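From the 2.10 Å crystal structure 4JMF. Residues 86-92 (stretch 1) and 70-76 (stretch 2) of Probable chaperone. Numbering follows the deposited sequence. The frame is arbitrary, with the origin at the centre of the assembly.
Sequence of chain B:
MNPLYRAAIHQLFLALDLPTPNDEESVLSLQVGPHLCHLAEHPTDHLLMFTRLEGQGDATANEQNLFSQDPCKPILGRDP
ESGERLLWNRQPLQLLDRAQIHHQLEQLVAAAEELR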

# COMPACT_ATOMS: atom_id res chain seq x y z
N LEU B 86 1.91 6.98 11.78
CA LEU B 86 1.38 7.59 10.56
C LEU B 86 0.48 6.61 9.82
O LEU B 86 0.87 5.46 9.56
CB LEU B 86 2.53 8.03 9.64
CG LEU B 86 3.61 8.97 10.17
CD1 LEU B 86 4.61 9.30 9.06
CD2 LEU B 86 3.01 10.26 10.73
N LEU B 87 -0.74 7.06 9.52
CA LEU B 87 -1.67 6.29 8.69
C LEU B 87 -1.46 6.80 7.25
O LEU B 87 -1.51 8.00 7.03
CB LEU B 87 -3.10 6.58 9.15
CG LEU B 87 -4.26 5.85 8.49
CD1 LEU B 87 -4.22 4.41 8.91
CD2 LEU B 87 -5.59 6.49 8.90
N TRP B 88 -1.22 5.91 6.30
CA TRP B 88 -0.78 6.35 4.97
C TRP B 88 -1.27 5.45 3.87
O TRP B 88 -1.52 4.26 4.07
CB TRP B 88 0.75 6.42 4.90
CG TRP B 88 1.42 5.09 5.11
CD1 TRP B 88 1.72 4.50 6.30
CD2 TRP B 88 1.86 4.18 4.09
NE1 TRP B 88 2.34 3.29 6.10
CE2 TRP B 88 2.44 3.06 4.75
CE3 TRP B 88 1.84 4.19 2.69
CZ2 TRP B 88 2.98 1.97 4.05
CZ3 TRP B 88 2.38 3.11 1.99
CH2 TRP B 88 2.94 2.01 2.68
N ASN B 89 -1.37 6.03 2.67
CA ASN B 89 -1.54 5.20 1.48
C ASN B 89 -0.75 5.79 0.32
O ASN B 89 -0.17 6.87 0.46
CB ASN B 89 -3.02 4.94 1.16
CG ASN B 89 -3.80 6.21 0.88
OD1 ASN B 89 -3.23 7.28 0.62
ND2 ASN B 89 -5.13 6.09 0.93
N ARG B 90 -0.67 5.08 -0.79
CA ARG B 90 0.15 5.55 -1.91
C ARG B 90 -0.38 5.04 -3.23
O ARG B 90 -0.84 3.89 -3.33
CB ARG B 90 1.60 5.09 -1.73
CG ARG B 90 2.49 5.47 -2.92
CD ARG B 90 3.93 5.60 -2.49
NE ARG B 90 4.37 4.38 -1.89
CZ ARG B 90 5.34 4.25 -0.99
NH1 ARG B 90 6.05 5.30 -0.55
NH2 ARG B 90 5.58 3.04 -0.55
N GLN B 91 -0.32 5.89 -4.26
CA GLN B 91 -0.76 5.49 -5.58
C GLN B 91 0.23 5.99 -6.61
O GLN B 91 0.85 7.03 -6.41
CB GLN B 91 -2.16 6.05 -5.89
CG GLN B 91 -3.28 5.38 -5.09
CD GLN B 91 -3.70 4.03 -5.66
OE1 GLN B 91 -4.61 3.96 -6.51
NE2 GLN B 91 -3.05 2.97 -5.20
N PRO B 92 0.41 5.24 -7.70
CA PRO B 92 1.30 5.70 -8.77
C PRO B 92 0.59 6.80 -9.53
O PRO B 92 -0.62 6.69 -9.76
CB PRO B 92 1.45 4.46 -9.66
CG PRO B 92 0.80 3.32 -8.92
CD PRO B 92 -0.23 3.95 -8.03
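Stretch 2, residues 70-76: DPCKPIL

Residues 86-92 are strand throughout, with phi between -75° and -152° and psi between 127° and 173°. In stretch 2 only Ile75 and Leu76 are assigned to a strand, although Pro74 is already extended (-79°/166°); earlier, a type I beta turn runs from Asp70 to Lys73, closed by Lys73 N to Asp70 O at 3.0 Å and supported by Cys72 N donating to Asp70 OD1 at 2.9 Å. The CA vectors 86 to 91 and 71 to 76 lie 167° apart, so the chains run antiparallel. Register follows from the bridges: Leu87 faces Leu76 as a non-hydrogen-bonded pair, CA to CA 4.4 Å, and Trp88 faces Ile75 as a hydrogen-bonded pair, CA to CA 5.3 Å. The latter closes a two-bond ring, with Ile75 N to Trp88 O at 2.7 Å (164° at the hydrogen) and Trp88 N to Ile75 O at 2.8 Å (156°). Ile75 O also receives a CA-H contact from Leu87 CA at 3.3 Å.

Beyond this ladder, the pairing passes to a side chain and a water. Asn89, its CA-to-CB bond pointing toward stretch 2, donates from ND2 to Cys72 O at 2.8 Å and 160°. Water 1 links the backbones further along, donating to Pro71 O and accepting from Arg90 N, each of these atoms 3.0 Å from the water oxygen.

The side chains of the two bridged pairs lie on different faces of the sheet. Trp88 and Ile75 share one: Ile75 CB lies 3.8 Å from the centroid of the Trp88 five-membered ring, 27° off its normal, a CH-pi contact over the ring face. Leu87 and Leu76 share the other, with Leu87 CD1 4.0 Å from Leu76 CB, while Leu87 CG packs 3.9 Å from Pro74 CB. At the turn, Gln91 CD approaches Cys72 SG to 3.4 Å, and Gln91 NE2 lies 3.9 Å from Pro71 CB while donating to Arg90 O at 3.0 Å.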

# COMPACT_ATOMS: atom_id res chain seq x y z
N ASP B 70 -9.21 -3.06 -2.15
CA ASP B 70 -8.96 -1.65 -2.50
C ASP B 70 -7.53 -1.26 -2.14
O ASP B 70 -7.21 -1.13 -0.96
CB ASP B 70 -9.94 -0.74 -1.74
CG ASP B 70 -9.92 0.70 -2.24
OD1 ASP B 70 -8.90 1.13 -2.82
OD2 ASP B 70 -10.94 1.40 -2.04
N PRO B 71 -6.68 -1.03 -3.16
CA PRO B 71 -5.28 -0.65 -2.92
C PRO B 71 -5.10 0.66 -2.15
O PRO B 71 -3.99 0.89 -1.62
CB PRO B 71 -4.71 -0.50 -4.34
CG PRO B 71 -5.63 -1.33 -5.21
CD PRO B 71 -6.99 -1.14 -4.60
N CYS B 72 -6.13 1.50 -2.07
CA CYS B 72 -6.01 2.75 -1.32
C CYS B 72 -6.33 2.58 0.16
O CYS B 72 -6.31 3.57 0.91
CB CYS B 72 -6.91 3.84 -1.92
SG CYS B 72 -6.41 4.35 -3.58
N LYS B 73 -6.65 1.36 0.58
CA LYS B 73 -6.88 1.12 2.02
C LYS B 73 -5.57 1.48 2.70
O LYS B 73 -4.51 0.99 2.30
CB LYS B 73 -7.23 -0.34 2.30
CG LYS B 73 -7.35 -0.63 3.80
CD LYS B 73 -7.49 -2.12 4.06
CE LYS B 73 -7.65 -2.39 5.56
NZ LYS B 73 -7.84 -3.83 5.86
N PRO B 74 -5.63 2.37 3.69
CA PRO B 74 -4.36 2.86 4.24
C PRO B 74 -3.71 1.87 5.21
O PRO B 74 -4.33 0.92 5.69
CB PRO B 74 -4.76 4.14 4.98
CG PRO B 74 -6.19 3.93 5.33
CD PRO B 74 -6.79 3.04 4.29
N ILE B 75 -2.44 2.14 5.50
CA ILE B 75 -1.61 1.29 6.33
C ILE B 75 -1.26 2.10 7.57
O ILE B 75 -1.10 3.32 7.47
CB ILE B 75 -0.32 0.95 5.57
CG1 ILE B 75 -0.65 0.35 4.21
CG2 ILE B 75 0.60 0.05 6.38
CD1 ILE B 75 -1.53 -0.83 4.29
N LEU B 76 -1.13 1.46 8.73
CA LEU B 76 -0.75 2.20 9.94
C LEU B 76 0.62 1.74 10.42
O LEU B 76 0.80 0.60 10.84
CB LEU B 76 -1.79 2.00 11.05
CG LEU B 76 -1.55 2.77 12.34
CD1 LEU B 76 -1.32 4.23 12.02
CD2 LEU B 76 -2.72 2.64 13.28
O HOH W 1 -1.67 2.31 -0.44